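Local coordinates for transcarboxylase 5S subunit (Propionibacterium freudenreichii subsp. shermanii, PDB 1RQB), which catalyses transfer of the carboxyl group from the biotin of the 1.3S subunit to pyruvate, forming oxaloacetate, with one bound cobalt ion per subunit, at residues A[25-30]-A[279-284]; A[47-52]-A[84-89]; A[120-125]-A[449-454]; A[254-259]-A[295-300]; A[316-321]-A[344-349]. One frame throughout, in Å; residues are numbered along the deposited sequence.

Contact 1 (A[25-30]-A[279-284])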
# COMPACT_ATOMS: atom_id res chain seq x y z
N VAL A 25 -21.28 3.82 4.47
CA VAL A 25 -20.20 4.09 5.42
C VAL A 25 -19.67 5.50 5.11
O VAL A 25 -19.44 5.83 3.95
CB VAL A 25 -19.04 3.08 5.26
CG1 VAL A 25 -17.95 3.36 6.29
CG2 VAL A 25 -19.57 1.66 5.42
N GLY A 26 -19.51 6.33 6.13
CA GLY A 26 -19.01 7.67 5.89
C GLY A 26 -17.49 7.67 5.74
O GLY A 26 -16.80 6.82 6.30
N ILE A 27 -16.97 8.65 5.01
CA ILE A 27 -15.52 8.75 4.79
C ILE A 27 -15.04 10.16 5.17
O ILE A 27 -15.64 11.15 4.76
CB ILE A 27 -15.15 8.56 3.31
CG1 ILE A 27 -15.52 7.15 2.84
CG2 ILE A 27 -13.65 8.88 3.11
CD1 ILE A 27 -14.73 6.05 3.48
N THR A 28 -13.97 10.21 5.95
CA THR A 28 -13.34 11.49 6.31
C THR A 28 -12.05 11.60 5.51
O THR A 28 -11.22 10.68 5.53
CB THR A 28 -13.04 11.57 7.82
OG1 THR A 28 -14.25 11.86 8.53
CG2 THR A 28 -12.01 12.68 8.13
N GLU A 29 -11.88 12.70 4.77
CA GLU A 29 -10.69 12.93 3.94
C GLU A 29 -9.60 13.61 4.77
O GLU A 29 -9.87 14.59 5.47
CB GLU A 29 -11.06 13.77 2.72
CG GLU A 29 -9.89 14.08 1.77
CD GLU A 29 -9.18 12.83 1.24
OE1 GLU A 29 -9.83 11.93 0.64
OE2 GLU A 29 -7.96 12.76 1.41
N LEU A 30 -8.37 13.13 4.65
CA LEU A 30 -7.25 13.63 5.46
C LEU A 30 -6.18 14.35 4.64
O LEU A 30 -5.17 14.79 5.20
CB LEU A 30 -6.56 12.44 6.15
CG LEU A 30 -7.43 11.54 7.03
CD1 LEU A 30 -6.66 10.26 7.37
CD2 LEU A 30 -7.79 12.30 8.30
N THR A 279 -20.25 3.78 -0.10
CA THR A 279 -19.96 5.15 0.36
C THR A 279 -20.75 6.09 -0.55
O THR A 279 -21.26 5.67 -1.59
CB THR A 279 -18.48 5.53 0.18
OG1 THR A 279 -18.21 5.71 -1.21
CG2 THR A 279 -17.55 4.46 0.75
N ASN A 280 -20.86 7.36 -0.19
CA ASN A 280 -21.58 8.27 -1.09
C ASN A 280 -20.59 9.24 -1.73
O ASN A 280 -20.89 10.41 -1.92
CB ASN A 280 -22.68 9.04 -0.34
CG ASN A 280 -22.13 9.95 0.74
OD1 ASN A 280 -21.67 9.48 1.78
ND2 ASN A 280 -22.18 11.26 0.51
N LEU A 281 -19.40 8.73 -2.06
CA LEU A 281 -18.38 9.59 -2.69
C LEU A 281 -18.60 9.64 -4.20
O LEU A 281 -19.02 8.65 -4.81
CB LEU A 281 -16.97 9.07 -2.39
CG LEU A 281 -16.60 9.03 -0.90
CD1 LEU A 281 -15.13 8.70 -0.76
CD2 LEU A 281 -16.90 10.38 -0.24
N ASP A 282 -18.33 10.80 -4.78
CA ASP A 282 -18.45 11.05 -6.23
C ASP A 282 -17.09 10.74 -6.86
O ASP A 282 -16.13 11.49 -6.66
CB ASP A 282 -18.81 12.53 -6.44
CG ASP A 282 -19.03 12.90 -7.89
OD1 ASP A 282 -18.22 12.48 -8.75
OD2 ASP A 282 -20.00 13.63 -8.18
N TYR A 283 -17.01 9.64 -7.61
CA TYR A 283 -15.74 9.20 -8.21
C TYR A 283 -15.12 10.24 -9.14
O TYR A 283 -13.90 10.34 -9.22
CB TYR A 283 -15.93 7.87 -8.95
CG TYR A 283 -16.07 6.69 -8.01
CD1 TYR A 283 -17.29 6.06 -7.83
CD2 TYR A 283 -14.97 6.22 -7.30
CE1 TYR A 283 -17.42 4.98 -6.96
CE2 TYR A 283 -15.09 5.14 -6.42
CZ TYR A 283 -16.32 4.52 -6.26
OH TYR A 283 -16.44 3.45 -5.40
N ASP A 284 -15.94 10.99 -9.87
CA ASP A 284 -15.38 12.00 -10.77
C ASP A 284 -14.68 13.09 -9.96
O ASP A 284 -13.62 13.58 -10.36
CB ASP A 284 -16.46 12.66 -11.63
CG ASP A 284 -15.87 13.64 -12.63
OD1 ASP A 284 -16.62 14.52 -13.12
OD2 ASP A 284 -14.66 13.52 -12.93
O HOH W 1 -20.00 7.81 2.36
O HOH W 2 -18.96 10.12 3.26
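I27 meets T279 and L281 through apolar carbons, and water links the two backbones beside them. I27 CG1 is the main point of touch. I27 CG1 lies 3.9 Å from L281 CD1 and 4.0 Å from T279 CG2. The I27 and L281 side chains meet at about a right angle. L281 CD1 also approaches the CB and CG2 of I27, which lets one methyl cover the root of the isoleucine. I27 CG1 lies beside its backbone N (chi1 -63°), a turn that brings it against both partners. The backbones come close where V25 O lies 3.7 Å from T279 CA.

The polar part of the contact runs through two waters. One accepts from N280 N at 2.7 Å and sits 2.6 Å from V25 O. The second accepts from I27 N at 3.0 Å and lies near N280 OD1. No direct hydrogen bond joins the two segments. T279 OG1 takes a weak bond from L281 N within the turn.

Strand 23-29 belongs to the parallel sheet of the TIM barrel. V25 makes a backbone hydrogen bond with T278 of the short parallel strand 277-278. I27 also packs on V249 and T251 of strand 248-251, while T279 and L281 rest on helix 265-271.

Contact 2 (A[47-52]-A[84-89])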
# COMPACT_ATOMS: atom_id res chain seq x y z
N GLU A 47 -1.11 27.51 -0.97
CA GLU A 47 -1.21 27.76 -2.42
C GLU A 47 -1.38 26.45 -3.19
O GLU A 47 -2.02 26.42 -4.24
CB GLU A 47 0.05 28.49 -2.92
CG GLU A 47 1.36 27.74 -2.64
CD GLU A 47 2.62 28.58 -2.88
OE1 GLU A 47 2.75 29.66 -2.26
OE2 GLU A 47 3.48 28.14 -3.67
N ASP A 48 -0.82 25.37 -2.67
CA ASP A 48 -0.88 24.07 -3.36
C ASP A 48 -2.14 23.28 -2.99
O ASP A 48 -2.38 22.22 -3.57
CB ASP A 48 0.37 23.24 -3.01
CG ASP A 48 1.64 23.76 -3.71
OD1 ASP A 48 1.54 24.24 -4.85
OD2 ASP A 48 2.74 23.66 -3.12
N MSE A 49 -2.96 23.78 -2.08
CA MSE A 49 -4.15 23.04 -1.65
C MSE A 49 -5.47 23.69 -2.09
O MSE A 49 -6.42 22.99 -2.42
CB MSE A 49 -4.20 22.91 -0.12
CG MSE A 49 -3.08 22.13 0.52
SE MSE A 49 -3.38 21.89 2.46
CE MSE A 49 -2.53 23.50 3.13
N VAL A 50 -5.54 25.02 -2.09
CA VAL A 50 -6.80 25.72 -2.38
C VAL A 50 -7.45 25.28 -3.70
O VAL A 50 -8.67 25.25 -3.80
CB VAL A 50 -6.65 27.26 -2.39
CG1 VAL A 50 -6.30 27.74 -0.98
CG2 VAL A 50 -5.58 27.69 -3.39
N GLY A 51 -6.64 24.95 -4.70
CA GLY A 51 -7.19 24.53 -5.97
C GLY A 51 -8.03 23.27 -5.97
O GLY A 51 -8.76 23.01 -6.93
N ALA A 52 -7.97 22.49 -4.89
CA ALA A 52 -8.75 21.24 -4.83
C ALA A 52 -9.95 21.38 -3.90
O ALA A 52 -10.78 20.48 -3.81
CB ALA A 52 -7.84 20.10 -4.33
N TRP A 84 -4.83 30.89 11.47
CA TRP A 84 -6.23 31.33 11.53
C TRP A 84 -6.70 31.78 10.14
O TRP A 84 -7.87 31.64 9.80
CB TRP A 84 -6.38 32.45 12.58
CG TRP A 84 -6.03 31.98 13.98
CD1 TRP A 84 -4.83 32.12 14.62
CD2 TRP A 84 -6.88 31.26 14.89
NE1 TRP A 84 -4.87 31.54 15.85
CE2 TRP A 84 -6.12 31.00 16.05
CE3 TRP A 84 -8.20 30.80 14.84
CZ2 TRP A 84 -6.64 30.31 17.16
CZ3 TRP A 84 -8.72 30.12 15.94
CH2 TRP A 84 -7.94 29.88 17.08
N GLU A 85 -5.80 32.32 9.33
CA GLU A 85 -6.20 32.74 7.98
C GLU A 85 -6.45 31.49 7.13
O GLU A 85 -7.32 31.48 6.26
CB GLU A 85 -5.10 33.60 7.34
CG GLU A 85 -5.41 34.07 5.93
CD GLU A 85 -6.54 35.09 5.87
OE1 GLU A 85 -6.83 35.58 4.76
OE2 GLU A 85 -7.13 35.41 6.93
N ARG A 86 -5.67 30.44 7.37
CA ARG A 86 -5.85 29.19 6.62
C ARG A 86 -7.23 28.61 6.95
O ARG A 86 -7.96 28.17 6.06
CB ARG A 86 -4.75 28.17 6.98
CG ARG A 86 -4.98 26.79 6.34
CD ARG A 86 -3.90 25.75 6.71
NE ARG A 86 -2.60 26.05 6.11
CZ ARG A 86 -1.59 25.19 6.06
NH1 ARG A 86 -1.71 23.97 6.58
NH2 ARG A 86 -0.45 25.53 5.45
N LEU A 87 -7.58 28.61 8.23
CA LEU A 87 -8.89 28.09 8.66
C LEU A 87 -10.00 28.92 8.02
O LEU A 87 -10.97 28.37 7.50
CB LEU A 87 -9.02 28.13 10.19
CG LEU A 87 -10.40 27.79 10.77
CD1 LEU A 87 -10.88 26.43 10.26
CD2 LEU A 87 -10.32 27.80 12.29
N ARG A 88 -9.89 30.24 8.07
CA ARG A 88 -10.93 31.08 7.46
C ARG A 88 -11.06 30.80 5.96
O ARG A 88 -12.17 30.74 5.43
CB ARG A 88 -10.63 32.57 7.69
CG ARG A 88 -11.00 33.01 9.09
CD ARG A 88 -10.81 34.51 9.31
NE ARG A 88 -9.42 34.90 9.45
CZ ARG A 88 -8.82 35.04 10.63
NH1 ARG A 88 -9.50 34.82 11.75
NH2 ARG A 88 -7.55 35.41 10.70
N THR A 89 -9.93 30.61 5.29
CA THR A 89 -9.95 30.34 3.84
C THR A 89 -10.64 29.00 3.56
O THR A 89 -11.47 28.91 2.67
CB THR A 89 -8.52 30.33 3.27
OG1 THR A 89 -7.93 31.62 3.45
CG2 THR A 89 -8.55 30.02 1.78
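M49, a selenomethionine, and R86 are brought together by bends near the ends of both side chains. M49 CG lies beside its backbone N, and the chain then turns at chi3 (-89°) to present CE. R86 sets out with CG opposite the backbone N (chi1 174°) and bends at chi3 (-69°). The two side chains cross at about a right angle.

M49 CE sits over the centre of one guanidinium face of R86, 3.5 Å from R86 CZ. A methyl thus rests on the face of a charged group, with no hydrogen bond between them. The charge is met elsewhere: R86 NH2 forms a salt bridge with E81. Replacing R86 with an alanine is likely to leave E81 without this charged mate and M49 CE without the surface it rests on.

V50 CG1 meets T89 CG2 at 4.2 Å, a lighter contact. T89 OG1 donates to E85 O at 2.9 Å, and T89 N reaches the same oxygen from the opposite face of the carbonyl. This fixes the T89 hydroxyl on the helix.

The arrangement joins a loop to helix 83-93 in the TIM-barrel domain. M49 also lies about 4 Å, side chain to side chain, from the substrate-binding H36.

Contact 3 (A[120-125]-A[449-454])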
# COMPACT_ATOMS: atom_id res chain seq x y z
N ASP A 120 -10.71 27.25 26.91
CA ASP A 120 -12.04 27.79 26.57
C ASP A 120 -11.93 28.77 25.40
O ASP A 120 -12.70 28.70 24.44
CB ASP A 120 -12.68 28.52 27.76
CG ASP A 120 -13.43 27.58 28.69
OD1 ASP A 120 -14.23 26.76 28.18
OD2 ASP A 120 -13.22 27.66 29.93
N ARG A 121 -10.98 29.70 25.49
CA ARG A 121 -10.82 30.72 24.44
C ARG A 121 -10.38 30.11 23.11
O ARG A 121 -10.82 30.57 22.06
CB ARG A 121 -9.82 31.78 24.88
CG ARG A 121 -10.36 32.66 26.01
CD ARG A 121 -9.35 33.70 26.40
NE ARG A 121 -9.87 34.64 27.40
CZ ARG A 121 -10.57 35.73 27.10
NH1 ARG A 121 -10.85 36.03 25.84
NH2 ARG A 121 -10.98 36.54 28.07
N PHE A 122 -9.50 29.11 23.14
CA PHE A 122 -9.03 28.51 21.88
C PHE A 122 -10.20 27.82 21.16
O PHE A 122 -10.41 28.01 19.96
CB PHE A 122 -7.94 27.47 22.14
CG PHE A 122 -7.38 26.86 20.87
CD1 PHE A 122 -6.26 27.40 20.26
CD2 PHE A 122 -8.02 25.77 20.26
CE1 PHE A 122 -5.78 26.89 19.03
CE2 PHE A 122 -7.54 25.24 19.03
CZ PHE A 122 -6.42 25.81 18.42
N VAL A 123 -10.95 27.02 21.90
CA VAL A 123 -12.08 26.30 21.30
C VAL A 123 -13.12 27.29 20.78
O VAL A 123 -13.64 27.14 19.68
CB VAL A 123 -12.70 25.33 22.32
CG1 VAL A 123 -13.99 24.75 21.78
CG2 VAL A 123 -11.70 24.23 22.63
N ASP A 124 -13.39 28.33 21.57
CA ASP A 124 -14.37 29.35 21.17
C ASP A 124 -13.96 30.01 19.85
O ASP A 124 -14.78 30.15 18.95
CB ASP A 124 -14.53 30.41 22.27
CG ASP A 124 -15.40 31.58 21.83
OD1 ASP A 124 -14.83 32.64 21.46
OD2 ASP A 124 -16.64 31.45 21.85
N LYS A 125 -12.70 30.43 19.72
CA LYS A 125 -12.23 31.07 18.48
C LYS A 125 -12.19 30.08 17.31
O LYS A 125 -12.46 30.45 16.17
CB LYS A 125 -10.86 31.73 18.68
CG LYS A 125 -10.93 33.04 19.47
CD LYS A 125 -11.76 34.04 18.65
CE LYS A 125 -11.95 35.36 19.38
NZ LYS A 125 -12.83 36.27 18.60
N ASP A 449 -4.08 36.03 17.94
CA ASP A 449 -2.64 36.31 18.04
C ASP A 449 -2.15 36.02 19.46
O ASP A 449 -1.02 35.57 19.64
CB ASP A 449 -2.35 37.76 17.65
CG ASP A 449 -1.79 37.89 16.22
OD1 ASP A 449 -2.08 37.02 15.36
OD2 ASP A 449 -1.08 38.88 15.96
N VAL A 450 -2.97 36.30 20.47
CA VAL A 450 -2.55 35.99 21.85
C VAL A 450 -2.42 34.47 21.98
O VAL A 450 -1.50 33.96 22.63
CB VAL A 450 -3.58 36.52 22.89
CG1 VAL A 450 -3.17 36.11 24.31
CG2 VAL A 450 -3.68 38.05 22.80
N LEU A 451 -3.32 33.74 21.34
CA LEU A 451 -3.26 32.27 21.37
C LEU A 451 -1.97 31.80 20.69
O LEU A 451 -1.29 30.90 21.17
CB LEU A 451 -4.49 31.67 20.67
CG LEU A 451 -5.77 31.83 21.48
CD1 LEU A 451 -6.99 31.58 20.62
CD2 LEU A 451 -5.74 30.87 22.67
N THR A 452 -1.63 32.43 19.57
CA THR A 452 -0.40 32.02 18.87
C THR A 452 0.79 32.20 19.82
O THR A 452 1.68 31.36 19.88
CB THR A 452 -0.18 32.84 17.58
OG1 THR A 452 -1.21 32.51 16.65
CG2 THR A 452 1.18 32.50 16.95
N TYR A 453 0.80 33.30 20.56
CA TYR A 453 1.90 33.58 21.49
C TYR A 453 1.88 32.58 22.65
O TYR A 453 2.92 32.09 23.08
CB TYR A 453 1.79 35.00 22.05
CG TYR A 453 2.83 35.29 23.10
CD1 TYR A 453 4.17 35.46 22.74
CD2 TYR A 453 2.49 35.34 24.45
CE1 TYR A 453 5.15 35.65 23.72
CE2 TYR A 453 3.47 35.54 25.44
CZ TYR A 453 4.79 35.69 25.06
OH TYR A 453 5.76 35.87 26.02
N ALA A 454 0.69 32.26 23.16
CA ALA A 454 0.59 31.32 24.29
C ALA A 454 1.03 29.91 23.87
O ALA A 454 1.65 29.19 24.64
CB ALA A 454 -0.85 31.28 24.81
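L451 packs its two methyls against F122 in an apolar contact between two helices. L451 CD1 lies 3.9 Å from F122 CA, and L451 CD2 4.1 Å from F122 CB. The leucine thus meets the root of the phenylalanine side chain and the helix backbone beneath it. F122 CG is opposite its backbone N (chi1 -178°), which carries the ring away from that root, on to L109 and L455.

Looser van der Waals touches complete the seat. L451 CD1 is 4.2 Å from R121 O and 4.3 Å from K125 CB. This one methyl therefore spans a turn of helix 120-125.

No hydrogen bond or salt bridge joins the two segments. The polar ends turn to other partners: K125 NZ forms a salt bridge with E128. Nearby, A454 O bonds to Y114 OH, and T452 OG1 to Y72 OH.

The axes of the short segments approach to 10.7 Å, at 131° between their directions, and L451 makes the touch between them. L451 also touches W430 of helix 430-437. The pair is an interdomain packing contact: helix 116-128 belongs to the TIM-barrel carboxyltransferase region, and helix 447-455 to the conserved carboxylase domain.

Contact 4 (A[254-259]-A[295-300])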
# COMPACT_ATOMS: atom_id res chain seq x y z
N SER A 254 -5.70 8.95 -3.10
CA SER A 254 -4.68 7.98 -3.52
C SER A 254 -3.31 8.56 -3.89
O SER A 254 -2.31 7.89 -3.67
CB SER A 254 -5.23 7.08 -4.65
OG SER A 254 -5.46 7.81 -5.84
N SER A 255 -3.23 9.76 -4.45
CA SER A 255 -1.91 10.31 -4.82
C SER A 255 -1.13 10.80 -3.59
O SER A 255 0.03 11.18 -3.69
CB SER A 255 -2.07 11.45 -5.83
OG SER A 255 -3.10 12.34 -5.44
N MSE A 256 -1.77 10.78 -2.43
CA MSE A 256 -1.14 11.22 -1.17
C MSE A 256 -1.43 10.18 -0.09
O MSE A 256 -1.83 10.54 1.01
CB MSE A 256 -1.78 12.52 -0.70
CG MSE A 256 -1.72 13.65 -1.68
SE MSE A 256 0.00 14.46 -1.47
CE MSE A 256 -0.37 15.53 0.12
N SER A 257 -1.20 8.90 -0.40
CA SER A 257 -1.53 7.82 0.54
C SER A 257 -0.41 6.79 0.65
O SER A 257 0.60 6.85 -0.06
CB SER A 257 -2.79 7.09 0.04
OG SER A 257 -2.51 6.38 -1.15
N LEU A 258 -0.62 5.84 1.57
CA LEU A 258 0.25 4.69 1.87
C LEU A 258 1.50 5.10 2.65
O LEU A 258 1.73 6.27 2.94
CB LEU A 258 0.62 3.93 0.60
CG LEU A 258 -0.62 3.37 -0.13
CD1 LEU A 258 -0.18 2.49 -1.29
CD2 LEU A 258 -1.47 2.57 0.84
N GLY A 259 2.31 4.10 3.00
CA GLY A 259 3.50 4.38 3.80
C GLY A 259 3.06 4.84 5.18
O GLY A 259 2.09 4.31 5.73
N ALA A 295 0.09 16.09 -9.27
CA ALA A 295 0.92 17.09 -9.96
C ALA A 295 1.74 17.91 -8.95
O ALA A 295 2.81 18.41 -9.28
CB ALA A 295 0.03 18.01 -10.79
N ILE A 296 1.24 18.03 -7.73
CA ILE A 296 1.91 18.86 -6.72
C ILE A 296 2.91 18.08 -5.86
O ILE A 296 3.93 18.63 -5.45
CB ILE A 296 0.84 19.51 -5.80
CG1 ILE A 296 0.25 20.72 -6.51
CG2 ILE A 296 1.41 19.84 -4.41
CD1 ILE A 296 -0.94 21.31 -5.82
N ARG A 297 2.66 16.81 -5.60
CA ARG A 297 3.51 16.06 -4.67
C ARG A 297 5.00 16.02 -5.03
O ARG A 297 5.84 16.10 -4.14
CB ARG A 297 2.97 14.65 -4.47
CG ARG A 297 3.73 13.88 -3.40
CD ARG A 297 3.07 12.55 -3.12
NE ARG A 297 3.79 11.82 -2.10
CZ ARG A 297 3.40 10.65 -1.61
NH1 ARG A 297 2.27 10.10 -2.05
NH2 ARG A 297 4.14 10.03 -0.70
N PRO A 298 5.36 15.89 -6.33
CA PRO A 298 6.80 15.85 -6.63
C PRO A 298 7.63 17.02 -6.11
O PRO A 298 8.83 16.89 -5.87
CB PRO A 298 6.83 15.74 -8.16
CG PRO A 298 5.54 15.02 -8.46
CD PRO A 298 4.57 15.74 -7.56
N LYS A 299 6.99 18.18 -5.93
CA LYS A 299 7.69 19.38 -5.45
C LYS A 299 8.13 19.23 -3.99
O LYS A 299 8.96 20.00 -3.51
CB LYS A 299 6.80 20.62 -5.57
CG LYS A 299 6.36 20.94 -6.99
CD LYS A 299 5.66 22.30 -7.09
CE LYS A 299 4.45 22.42 -6.18
NZ LYS A 299 3.76 23.73 -6.39
N TYR A 300 7.58 18.25 -3.28
CA TYR A 300 7.91 18.06 -1.85
C TYR A 300 8.85 16.88 -1.64
O TYR A 300 8.99 16.40 -0.51
CB TYR A 300 6.61 17.85 -1.06
CG TYR A 300 5.76 19.10 -1.00
CD1 TYR A 300 4.90 19.46 -2.04
CD2 TYR A 300 5.89 19.98 0.09
CE1 TYR A 300 4.19 20.67 -2.01
CE2 TYR A 300 5.19 21.18 0.13
CZ TYR A 300 4.35 21.52 -0.91
OH TYR A 300 3.68 22.71 -0.85
O HOH W 3 0.61 7.72 -2.76
O HOH W 4 3.32 7.37 0.07
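R297 reaches across to S255 and M256, which sit in the loop that follows strand 248-251 of the TIM barrel. R297 comes from the 3-10 turn that extends helix 283-296. It has the most surface covered by this contact. Its chain is fully extended, with CG opposite the backbone N (chi1 -174°), and that length carries the guanidinium to the loop.

R297 NH1 donates to S255 O at 3.0 Å, with an N-H...O angle of 157°. The oxygen lies close to the guanidinium plane. The donor, however, stands 42° out of the carbonyl plane, above it. R297 CD also comes near S255 O, at 3.4 Å. The S255 hydroxyl is used elsewhere, on R290 O.

M256, a selenomethionine, runs past R297 in the opposite direction. Its SE atom touches R297 CD at 4.0 Å. The M256 side chain also packs on the substrate-binding H36 and on F293, which places this contact beside the active-site region.

R297 NE forms a salt bridge with E304. A leucine in place of R297 would probably leave S255 O without this donor and E304 without its charged mate. The loop also borders the dimer interface, where S254, S257 and L258 pack on V309 of the second subunit.

Water extends the grip of the arginine. One water accepts a weak bond from R297 NH1 and bonds to S254 O and S257 N. Another accepts from R297 NH2 at 2.9 Å and donates to S257 O at 2.8 Å.

Contact 5 (A[316-321]-A[344-349])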
# COMPACT_ATOMS: atom_id res chain seq x y z
N SER A 316 8.81 -5.32 18.20
CA SER A 316 9.61 -4.39 19.03
C SER A 316 8.80 -3.32 19.76
O SER A 316 9.34 -2.67 20.65
CB SER A 316 10.61 -3.67 18.15
OG SER A 316 9.92 -2.70 17.36
N GLN A 317 7.54 -3.10 19.40
CA GLN A 317 6.73 -2.05 20.04
C GLN A 317 7.29 -0.67 19.70
O GLN A 317 6.81 0.34 20.20
CB GLN A 317 6.76 -2.15 21.57
CG GLN A 317 6.15 -3.38 22.20
CD GLN A 317 6.27 -3.34 23.72
OE1 GLN A 317 5.89 -2.37 24.36
NE2 GLN A 317 6.82 -4.41 24.30
N ILE A 318 8.31 -0.60 18.85
CA ILE A 318 8.91 0.71 18.53
C ILE A 318 8.55 1.16 17.11
O ILE A 318 8.85 0.48 16.13
CB ILE A 318 10.44 0.66 18.64
CG1 ILE A 318 10.85 0.20 20.04
CG2 ILE A 318 11.02 2.03 18.35
CD1 ILE A 318 12.34 -0.03 20.19
N PRO A 319 7.92 2.34 17.00
CA PRO A 319 7.53 2.92 15.70
C PRO A 319 8.78 3.45 14.99
O PRO A 319 9.63 4.07 15.61
CB PRO A 319 6.59 4.06 16.10
CG PRO A 319 6.11 3.68 17.47
CD PRO A 319 7.33 3.11 18.11
N GLY A 320 8.87 3.20 13.69
CA GLY A 320 10.02 3.65 12.92
C GLY A 320 10.47 5.08 13.14
O GLY A 320 11.66 5.38 13.06
N GLY A 321 9.52 5.98 13.41
CA GLY A 321 9.87 7.37 13.62
C GLY A 321 10.64 7.55 14.91
O GLY A 321 11.47 8.46 15.04
N ALA A 344 16.04 -2.89 23.65
CA ALA A 344 15.59 -3.81 24.70
C ALA A 344 15.21 -3.00 25.94
O ALA A 344 14.48 -3.49 26.81
CB ALA A 344 16.69 -4.80 25.03
N GLU A 345 15.68 -1.76 26.00
CA GLU A 345 15.43 -0.88 27.15
C GLU A 345 14.09 -0.16 27.01
O GLU A 345 13.42 0.11 28.01
CB GLU A 345 16.57 0.15 27.25
CG GLU A 345 16.49 1.10 28.44
CD GLU A 345 16.59 0.38 29.78
OE1 GLU A 345 17.40 -0.57 29.88
OE2 GLU A 345 15.87 0.77 30.73
N VAL A 346 13.68 0.15 25.78
CA VAL A 346 12.42 0.86 25.54
C VAL A 346 11.27 0.17 26.28
O VAL A 346 10.54 0.80 27.04
CB VAL A 346 12.08 0.95 24.03
CG1 VAL A 346 10.62 1.33 23.84
CG2 VAL A 346 12.98 1.99 23.36
N PRO A 347 11.09 -1.14 26.07
CA PRO A 347 10.00 -1.83 26.77
C PRO A 347 10.05 -1.64 28.29
O PRO A 347 9.01 -1.49 28.94
CB PRO A 347 10.20 -3.28 26.36
CG PRO A 347 10.68 -3.15 24.95
CD PRO A 347 11.69 -2.02 25.05
N ARG A 348 11.25 -1.66 28.85
CA ARG A 348 11.40 -1.51 30.30
C ARG A 348 11.00 -0.10 30.74
O ARG A 348 10.28 0.06 31.73
CB ARG A 348 12.83 -1.85 30.75
CG ARG A 348 13.13 -3.36 30.62
CD ARG A 348 14.52 -3.76 31.14
NE ARG A 348 15.61 -3.26 30.31
CZ ARG A 348 16.35 -4.03 29.50
NH1 ARG A 348 16.11 -5.33 29.43
NH2 ARG A 348 17.32 -3.49 28.77
N VAL A 349 11.44 0.92 30.01
CA VAL A 349 11.10 2.31 30.33
C VAL A 349 9.59 2.51 30.17
O VAL A 349 8.93 3.11 31.02
CB VAL A 349 11.81 3.29 29.37
CG1 VAL A 349 11.37 4.72 29.67
CG2 VAL A 349 13.32 3.16 29.51
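Just before V346 and P347, which pack on I318 and Q317, E345 OE1 is gripped by two nitrogens of R348. R348 NH2 lies 3.1 Å from E345 OE1, and R348 NE 3.3 Å from the same E345 OE1. This is a side-on salt bridge within one helical turn. Both nitrogens come from the same face of the carboxylate, above its plane, while OE1 lies near the guanidinium plane. A344 O sits over the centre of one guanidinium face. E345 OE2 bonds to N373 on helix 362-376.

The contact belongs to the conserved carboxylase domain. Here the link between helices 313-316 and 320-331 packs on helix 339-352. S316 makes an ST turn in that link: S316 OG accepts from I318 N at 3.0 Å. Q317 then leaves the helix with positive phi.

I318 and V346 carry the apolar part. I318 CD1 lies 3.8 Å from V346 CG2, and I318 CG1 is 4.0 Å from V346 CG1. The extended I318 chain (chi2 173°) brings its last methyl to the valine. M326 of helix 320-331 touches both residues, and V346 also meets A370, so the pair is buried among three helices.

P347 has no N-H to give to the turn before it, and helix 339-352 is kinked there. The P347 ring meets the amide end of Q317, whose OE1 bonds to R350 NH1. Q317 NE2 lies 4.1 Å from both P347 CB and P347 CG.

Contacts 1, 2 and 4 lie in the TIM-barrel region, with centres about 18 to 21 Å apart. Contacts 1 and 4 both use helix 283-296 and interleave along the chain. Contacts 2 and 4 touch directly: D48 forms a salt bridge with K299 and probably a hydrogen bond with Y300. Contacts 2 and 3 touch where W84 packs on L451, K125 and F122. Contact 3 joins helix 116-128 of the barrel to helix 447-455 of the conserved carboxylase domain. Contact 5 lies wholly in the conserved carboxylase domain, with its centre about 29 Å or more from all the others. Contact 3 joins the two domains across more than 320 residues of sequence.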